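PDB 4MLG: beta-xylosidase from Uncultured organism, which probably hydrolyses xylo-oligosaccharides from their non-reducing ends to release xylose, as a beta-propeller enzyme of glycoside hydrolase family 43. Local coordinates for residues M1-M13 / H52-V64. Sequence-based numbering, arbitrary orientation.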
ATOM      1  N   MET A   1     -38.014   2.532  23.804  1.00 90.66           N
ATOM      2  CA  MET A   1     -38.494   1.624  22.768  1.00 90.10           C
ATOM      3  C   MET A   1     -38.501   0.173  23.244  1.00 89.71           C
ATOM      4  O   MET A   1     -37.463  -0.377  23.612  1.00 88.65           O
ATOM      5  CB  MET A   1     -37.654   1.767  21.495  1.00 88.22           C
ATOM      6  CG  MET A   1     -36.151   1.781  21.733  1.00 86.66           C
ATOM      7  SD  MET A   1     -35.193   1.787  20.205  1.00111.16           S
ATOM      8  CE  MET A   1     -35.805   3.275  19.421  1.00 82.34           C
ATOM      9  N   LYS A   2     -39.681  -0.439  23.243  1.00 90.40           N
ATOM     10  CA  LYS A   2     -39.817  -1.837  23.630  1.00 90.91           C
ATOM     11  C   LYS A   2     -39.405  -2.745  22.478  1.00 88.88           C
ATOM     12  O   LYS A   2     -38.929  -3.862  22.690  1.00 89.72           O
ATOM     13  CB  LYS A   2     -41.255  -2.144  24.055  1.00 94.27           C
ATOM     14  CG  LYS A   2     -41.728  -1.360  25.269  1.00 95.65           C
ATOM     15  CD  LYS A   2     -43.162  -1.711  25.630  1.00 98.33           C
ATOM     16  CE  LYS A   2     -43.636  -0.925  26.841  1.00 99.57           C
ATOM     17  NZ  LYS A   2     -45.047  -1.242  27.196  1.00102.41           N
ATOM     18  N   GLU A   3     -39.593  -2.255  21.258  1.00 85.92           N
ATOM     19  CA  GLU A   3     -39.228  -3.000  20.061  1.00 82.84           C
ATOM     20  C   GLU A   3     -38.232  -2.205  19.223  1.00 75.75           C
ATOM     21  O   GLU A   3     -38.290  -0.974  19.191  1.00 72.97           O
ATOM     22  CB  GLU A   3     -40.474  -3.322  19.232  1.00 86.85           C
ATOM     23  CG  GLU A   3     -41.543  -4.100  19.985  1.00 92.17           C
ATOM     24  CD  GLU A   3     -41.097  -5.500  20.362  1.00 94.75           C
ATOM     25  OE1 GLU A   3     -40.212  -6.053  19.675  1.00 93.89           O
ATOM     26  OE2 GLU A   3     -41.634  -6.048  21.348  1.00 97.86           O
ATOM     27  N   PRO A   4     -37.308  -2.909  18.549  1.00 73.19           N
ATOM     28  CA  PRO A   4     -36.319  -2.279  17.669  1.00 69.93           C
ATOM     29  C   PRO A   4     -36.986  -1.484  16.551  1.00 70.89           C
ATOM     30  O   PRO A   4     -37.937  -1.962  15.935  1.00 73.09           O
ATOM     31  CB  PRO A   4     -35.564  -3.474  17.084  1.00 68.72           C
ATOM     32  CG  PRO A   4     -35.726  -4.553  18.092  1.00 70.65           C
ATOM     33  CD  PRO A   4     -37.103  -4.364  18.655  1.00 73.60           C
ATOM     34  N   ARG A   5     -36.481  -0.281  16.296  1.00 70.22           N
ATOM     35  CA  ARG A   5     -37.079   0.608  15.308  1.00 72.14           C
ATOM     36  C   ARG A   5     -36.192   0.763  14.077  1.00 70.29           C
ATOM     37  O   ARG A   5     -35.006   1.070  14.192  1.00 68.32           O
ATOM     38  CB  ARG A   5     -37.346   1.980  15.930  1.00 75.25           C
ATOM     39  CG  ARG A   5     -37.828   3.028  14.940  1.00 78.90           C
ATOM     40  CD  ARG A   5     -37.794   4.422  15.546  1.00 81.18           C
ATOM     41  NE  ARG A   5     -38.162   5.445  14.572  1.00 83.36           N
ATOM     42  CZ  ARG A   5     -38.084   6.754  14.795  1.00 84.80           C
ATOM     43  NH1 ARG A   5     -37.646   7.204  15.963  1.00 85.10           N
ATOM     44  NH2 ARG A   5     -38.441   7.611  13.850  1.00 85.86           N
ATOM     45  N   TYR A   6     -36.772   0.541  12.900  1.00 70.89           N
ATOM     46  CA  TYR A   6     -36.070   0.778  11.644  1.00 69.42           C
ATOM     47  C   TYR A   6     -36.114   2.263  11.297  1.00 71.33           C
ATOM     48  O   TYR A   6     -37.181   2.879  11.306  1.00 73.86           O
ATOM     49  CB  TYR A   6     -36.677  -0.059  10.516  1.00 68.36           C
ATOM     50  CG  TYR A   6     -36.344  -1.532  10.601  1.00 67.28           C
ATOM     51  CD1 TYR A   6     -35.183  -2.032  10.028  1.00 65.26           C
ATOM     52  CD2 TYR A   6     -37.187  -2.421  11.255  1.00 68.80           C
ATOM     53  CE1 TYR A   6     -34.869  -3.377  10.102  1.00 64.95           C
ATOM     54  CE2 TYR A   6     -36.883  -3.770  11.336  1.00 68.36           C
ATOM     55  CZ  TYR A   6     -35.721  -4.241  10.757  1.00 66.34           C
ATOM     56  OH  TYR A   6     -35.410  -5.580  10.831  1.00 66.00           O
ATOM     57  N   LEU A   7     -34.953   2.834  10.991  1.00 70.13           N
ATOM     58  CA  LEU A   7     -34.839   4.276  10.801  1.00 71.28           C
ATOM     59  C   LEU A   7     -34.967   4.713   9.343  1.00 73.18           C
ATOM     60  O   LEU A   7     -35.650   5.692   9.043  1.00 75.65           O
ATOM     61  CB  LEU A   7     -33.522   4.782  11.392  1.00 69.13           C
ATOM     62  CG  LEU A   7     -33.311   4.462  12.872  1.00 68.02           C
ATOM     63  CD1 LEU A   7     -31.951   4.946  13.340  1.00 66.20           C
ATOM     64  CD2 LEU A   7     -34.419   5.083  13.705  1.00 70.13           C
ATOM     65  N   VAL A   8     -34.303   3.998   8.442  1.00 72.59           N
ATOM     66  CA  VAL A   8     -34.349   4.337   7.022  1.00 74.29           C
ATOM     67  C   VAL A   8     -34.912   3.185   6.193  1.00 75.27           C
ATOM     68  O   VAL A   8     -34.173   2.294   5.772  1.00 74.22           O
ATOM     69  CB  VAL A   8     -32.961   4.726   6.483  1.00 72.88           C
ATOM     70  CG1 VAL A   8     -33.067   5.192   5.037  1.00 74.61           C
ATOM     71  CG2 VAL A   8     -32.345   5.813   7.347  1.00 72.01           C
ATOM     72  N   PRO A   9     -36.234   3.201   5.963  1.00 79.67           N
ATOM     73  CA  PRO A   9     -36.934   2.158   5.204  1.00 83.05           C
ATOM     74  C   PRO A   9     -36.761   2.312   3.694  1.00 86.34           C
ATOM     75  O   PRO A   9     -36.874   1.329   2.962  1.00 90.03           O
ATOM     76  CB  PRO A   9     -38.408   2.378   5.579  1.00 84.05           C
ATOM     77  CG  PRO A   9     -38.397   3.332   6.746  1.00 82.25           C
ATOM     78  CD  PRO A   9     -37.175   4.160   6.558  1.00 80.43           C
ATOM     79  N   GLY A  10     -36.489   3.532   3.240  1.00 85.81           N
ATOM     80  CA  GLY A  10     -36.409   3.821   1.819  1.00 87.35           C
ATOM     81  C   GLY A  10     -35.159   3.315   1.123  1.00 89.99           C
ATOM     82  O   GLY A  10     -35.175   3.057  -0.082  1.00 91.63           O
ATOM     83  N   ASP A  11     -34.072   3.171   1.875  1.00 87.68           N
ATOM     84  CA  ASP A  11     -32.801   2.746   1.297  1.00 85.10           C
ATOM     85  C   ASP A  11     -32.113   1.714   2.187  1.00 79.60           C
ATOM     86  O   ASP A  11     -32.560   1.451   3.302  1.00 79.61           O
ATOM     87  CB  ASP A  11     -31.886   3.955   1.086  1.00 85.27           C
ATOM     88  CG  ASP A  11     -31.038   3.837  -0.167  1.00 83.92           C
ATOM     89  OD1 ASP A  11     -30.740   2.698  -0.584  1.00 83.04           O
ATOM     90  OD2 ASP A  11     -30.672   4.886  -0.737  1.00 83.25           O
ATOM     91  N   TYR A  12     -31.026   1.131   1.688  1.00 73.30           N
ATOM     92  CA  TYR A  12     -30.267   0.151   2.459  1.00 67.19           C
ATOM     93  C   TYR A  12     -28.991   0.753   3.046  1.00 63.43           C
ATOM     94  O   TYR A  12     -27.989   0.913   2.348  1.00 62.61           O
ATOM     95  CB  TYR A  12     -29.931  -1.074   1.604  1.00 64.68           C
ATOM     96  CG  TYR A  12     -31.135  -1.908   1.221  1.00 64.24           C
ATOM     97  CD1 TYR A  12     -31.840  -2.626   2.180  1.00 63.27           C
ATOM     98  CD2 TYR A  12     -31.561  -1.988  -0.099  1.00 65.61           C
ATOM     99  CE1 TYR A  12     -32.938  -3.391   1.837  1.00 65.29           C
ATOM    100  CE2 TYR A  12     -32.657  -2.753  -0.452  1.00 67.19           C
ATOM    101  CZ  TYR A  12     -33.343  -3.451   0.519  1.00 67.13           C
ATOM    102  OH  TYR A  12     -34.435  -4.213   0.171  1.00 69.40           O
ATOM    103  N   MET A  13     -29.035   1.082   4.333  1.00 61.78           N
ATOM    104  CA  MET A  13     -27.877   1.641   5.022  1.00 59.58           C
ATOM    105  C   MET A  13     -27.371   0.682   6.097  1.00 58.34           C
ATOM    106  O   MET A  13     -28.152   0.169   6.900  1.00 57.73           O
ATOM    107  CB  MET A  13     -28.224   2.997   5.637  1.00 59.47           C
ATOM    108  CG  MET A  13     -28.717   4.024   4.632  1.00 60.36           C
ATOM    109  SD  MET A  13     -27.444   4.531   3.461  1.00 64.31           S
ATOM    110  CE  MET A  13     -28.409   5.534   2.334  1.00 53.57           C
ATOM    111  N   HIS A  52     -23.991   8.436   3.078  1.00 58.98           N
ATOM    112  CA  HIS A  52     -25.061   9.352   3.453  1.00 59.87           C
ATOM    113  C   HIS A  52     -24.896   9.724   4.924  1.00 57.77           C
ATOM    114  O   HIS A  52     -24.144   9.074   5.653  1.00 54.23           O
ATOM    115  CB  HIS A  52     -26.433   8.714   3.224  1.00 61.84           C
ATOM    116  CG  HIS A  52     -26.840   8.644   1.785  1.00 63.00           C
ATOM    117  ND1 HIS A  52     -27.879   9.390   1.268  1.00 64.53           N
ATOM    118  CD2 HIS A  52     -26.356   7.912   0.754  1.00 62.58           C
ATOM    119  CE1 HIS A  52     -28.013   9.123  -0.018  1.00 64.70           C
ATOM    120  NE2 HIS A  52     -27.101   8.229  -0.355  1.00 63.53           N
ATOM    121  N   VAL A  53     -25.590  10.770   5.359  1.00 60.52           N
ATOM    122  CA  VAL A  53     -25.561  11.176   6.761  1.00 62.36           C
ATOM    123  C   VAL A  53     -26.969  11.421   7.292  1.00 65.22           C
ATOM    124  O   VAL A  53     -27.702  12.261   6.770  1.00 67.27           O
ATOM    125  CB  VAL A  53     -24.704  12.442   6.978  1.00 63.08           C
ATOM    126  CG1 VAL A  53     -24.882  12.972   8.393  1.00 63.03           C
ATOM    127  CG2 VAL A  53     -23.239  12.150   6.702  1.00 62.35           C
ATOM    128  N   PHE A  54     -27.345  10.682   8.330  1.00 66.01           N
ATOM    129  CA  PHE A  54     -28.667  10.823   8.929  1.00 68.82           C
ATOM    130  C   PHE A  54     -28.584  11.452  10.316  1.00 71.30           C
ATOM    131  O   PHE A  54     -27.614  11.243  11.045  1.00 71.74           O
ATOM    132  CB  PHE A  54     -29.369   9.466   9.005  1.00 67.20           C
ATOM    133  CG  PHE A  54     -29.530   8.791   7.672  1.00 66.31           C
ATOM    134  CD1 PHE A  54     -30.589   9.114   6.838  1.00 67.54           C
ATOM    135  CD2 PHE A  54     -28.625   7.829   7.253  1.00 64.52           C
ATOM    136  CE1 PHE A  54     -30.740   8.494   5.612  1.00 67.00           C
ATOM    137  CE2 PHE A  54     -28.771   7.207   6.029  1.00 64.17           C
ATOM    138  CZ  PHE A  54     -29.829   7.539   5.208  1.00 65.55           C
ATOM    139  N   SER A  55     -29.603  12.226  10.675  1.00 73.33           N
ATOM    140  CA  SER A  55     -29.646  12.875  11.982  1.00 74.66           C
ATOM    141  C   SER A  55     -31.037  12.793  12.602  1.00 76.76           C
ATOM    142  O   SER A  55     -32.044  12.813  11.894  1.00 78.04           O
ATOM    143  CB  SER A  55     -29.202  14.335  11.874  1.00 76.43           C
ATOM    144  OG  SER A  55     -30.045  15.060  10.997  1.00 78.67           O
ATOM    145  N   MET A  56     -31.084  12.698  13.928  1.00 76.93           N
ATOM    146  CA  MET A  56     -32.351  12.612  14.644  1.00 77.82           C
ATOM    147  C   MET A  56     -32.378  13.579  15.822  1.00 79.77           C
ATOM    148  O   MET A  56     -31.333  14.020  16.300  1.00 79.52           O
ATOM    149  CB  MET A  56     -32.586  11.188  15.152  1.00 75.84           C
ATOM    150  CG  MET A  56     -32.381  10.104  14.111  1.00 74.28           C
ATOM    151  SD  MET A  56     -32.685   8.453  14.763  1.00 79.66           S
ATOM    152  CE  MET A  56     -34.441   8.546  15.098  1.00 58.98           C
ATOM    153  N   ASP A  57     -33.581  13.905  16.285  1.00 82.66           N
ATOM    154  CA  ASP A  57     -33.752  14.702  17.493  1.00 85.69           C
ATOM    155  C   ASP A  57     -34.292  13.819  18.611  1.00 86.90           C
ATOM    156  O   ASP A  57     -34.052  14.073  19.792  1.00 87.96           O
ATOM    157  CB  ASP A  57     -34.695  15.879  17.239  1.00 88.80           C
ATOM    158  CG  ASP A  57     -34.010  17.031  16.530  1.00 90.85           C
ATOM    159  OD1 ASP A  57     -32.832  17.303  16.844  1.00 90.78           O
ATOM    160  OD2 ASP A  57     -34.648  17.665  15.663  1.00 93.07           O
ATOM    161  N   ASP A  58     -35.024  12.779  18.224  1.00 86.79           N
ATOM    162  CA  ASP A  58     -35.565  11.811  19.170  1.00 87.40           C
ATOM    163  C   ASP A  58     -35.455  10.406  18.586  1.00 83.86           C
ATOM    164  O   ASP A  58     -36.038  10.112  17.543  1.00 83.28           O
ATOM    165  CB  ASP A  58     -37.021  12.137  19.497  1.00 93.19           C
ATOM    166  CG  ASP A  58     -37.614  11.191  20.521  1.00 96.86           C
ATOM    167  OD1 ASP A  58     -36.866  10.735  21.412  1.00 97.18           O
ATOM    168  OD2 ASP A  58     -38.825  10.903  20.433  1.00 99.00           O
ATOM    169  N   VAL A  59     -34.645   9.570  19.208  1.00 81.85           N
ATOM    170  CA  VAL A  59     -34.399   8.251  18.667  1.00 79.30           C
ATOM    171  C   VAL A  59     -35.650   7.384  18.649  1.00 81.76           C
ATOM    172  O   VAL A  59     -35.934   6.718  17.667  1.00 81.33           O
ATOM    173  CB  VAL A  59     -33.298   7.531  19.465  1.00 75.41           C
ATOM    174  CG1 VAL A  59     -33.087   6.131  18.935  1.00 73.08           C
ATOM    175  CG2 VAL A  59     -32.007   8.308  19.392  1.00 73.39           C
ATOM    176  N   GLU A  60     -36.384   7.387  19.751  1.00 84.58           N
ATOM    177  CA  GLU A  60     -37.587   6.567  19.863  1.00 87.45           C
ATOM    178  C   GLU A  60     -38.830   6.894  19.028  1.00 88.69           C
ATOM    179  O   GLU A  60     -39.432   5.997  18.466  1.00 88.73           O
ATOM    180  CB  GLU A  60     -37.947   6.387  21.324  1.00 91.31           C
ATOM    181  CG  GLU A  60     -37.028   5.408  22.012  1.00 92.60           C
ATOM    182  CD  GLU A  60     -36.773   5.785  23.437  1.00 95.93           C
ATOM    183  OE1 GLU A  60     -36.553   6.977  23.687  1.00 97.36           O
ATOM    184  OE2 GLU A  60     -36.793   4.890  24.293  1.00 97.57           O
ATOM    185  N   GLN A  61     -39.229   8.154  18.948  1.00 90.71           N
ATOM    186  CA  GLN A  61     -40.356   8.518  18.089  1.00 92.65           C
ATOM    187  C   GLN A  61     -40.050   9.633  17.099  1.00 93.82           C
ATOM    188  O   GLN A  61     -40.938  10.120  16.413  1.00 96.34           O
ATOM    189  CB  GLN A  61     -41.616   8.833  18.902  1.00 93.67           C
ATOM    190  CG  GLN A  61     -42.884   8.247  18.296  1.00 93.73           C
ATOM    191  CD  GLN A  61     -43.754   7.532  19.307  1.00 93.92           C
ATOM    192  OE1 GLN A  61     -43.620   7.733  20.510  1.00 93.81           O
ATOM    193  NE2 GLN A  61     -44.660   6.700  18.825  1.00 94.28           N
ATOM    194  N   GLY A  62     -38.788  10.039  17.044  1.00 92.38           N
ATOM    195  CA  GLY A  62     -38.356  11.153  16.219  1.00 93.01           C
ATOM    196  C   GLY A  62     -38.317  10.967  14.713  1.00 93.54           C
ATOM    197  O   GLY A  62     -38.111   9.882  14.219  1.00 91.91           O
ATOM    198  N   GLU A  63     -38.506  12.049  13.973  1.00 95.35           N
ATOM    199  CA  GLU A  63     -38.315  12.014  12.531  1.00 95.21           C
ATOM    200  C   GLU A  63     -36.841  11.855  12.169  1.00 90.89           C
ATOM    201  O   GLU A  63     -35.972  12.353  12.864  1.00 89.89           O
ATOM    202  CB  GLU A  63     -38.875  13.275  11.875  1.00 99.28           C
ATOM    203  CG  GLU A  63     -38.617  13.321  10.383  1.00100.13           C
ATOM    204  CD  GLU A  63     -39.132  14.575   9.724  1.00103.74           C
ATOM    205  OE1 GLU A  63     -38.390  15.149   8.903  1.00103.90           O
ATOM    206  OE2 GLU A  63     -40.274  14.976  10.010  1.00106.56           O
ATOM    207  N   VAL A  64     -36.561  11.161  11.074  1.00 88.22           N
ATOM    208  CA  VAL A  64     -35.187  10.977  10.631  1.00 84.32           C
ATOM    209  C   VAL A  64     -34.907  11.774   9.371  1.00 84.13           C
ATOM    210  O   VAL A  64     -35.658  11.724   8.420  1.00 85.72           O
ATOM    211  CB  VAL A  64     -34.869   9.505  10.370  1.00 81.12           C
ATOM    212  CG1 VAL A  64     -33.380   9.326  10.145  1.00 78.23           C
ATOM    213  CG2 VAL A  64     -35.337   8.661  11.536  1.00 80.34           C
TER
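Residues 7-13 pass strand 52-56 in the opposite sense, with Leu7 by Met56, Val8 by Phe54 and Met13 by His52. Met1 and Arg5 instead meet the loop 58-64, where the chain has turned back. The two segments are not paired as strands. Their CA atoms are 5.8 Å apart at Met1 and Glu60 and 8.4 Å at Met13 and His52. Arg5 reaches into the loop after strand 50-56. Its CG is anti to the backbone N (chi1 174°) and the chain runs on extended, which carries the guanidinium edge to backbone carbonyls. NH2 bonds to Gly62 O and NH1 to Val59 O, both modelled too short for their exact geometry to be relied on. Met1 N forms a salt bridge with Glu60 OE2 at 2.7 Å, on the anti side of the carboxylate. The fold is a family 43 beta-propeller. Here the N-terminal segment leaves strand 5-6, paired with strand 302-308, and enters the sheet of strand 50-56 through strand 12-14. Leu7 CD2 lies over one face of the Arg5 guanidinium and meets Met56 CE at 3.7 Å. Val8 CG2 sits over a face of the Phe54 ring, 3.7 Å from its centroid, in a CH-pi contact. Met13 SD is at the edge of that ring. Met13, bent at chi2 (-67°), brings CE over a face of the His52 ring, 3.5 Å from His52 CD2. An alanine in place of Phe54 would probably open a gap beneath Val8 and take away one of the two rings against which Met13 packs.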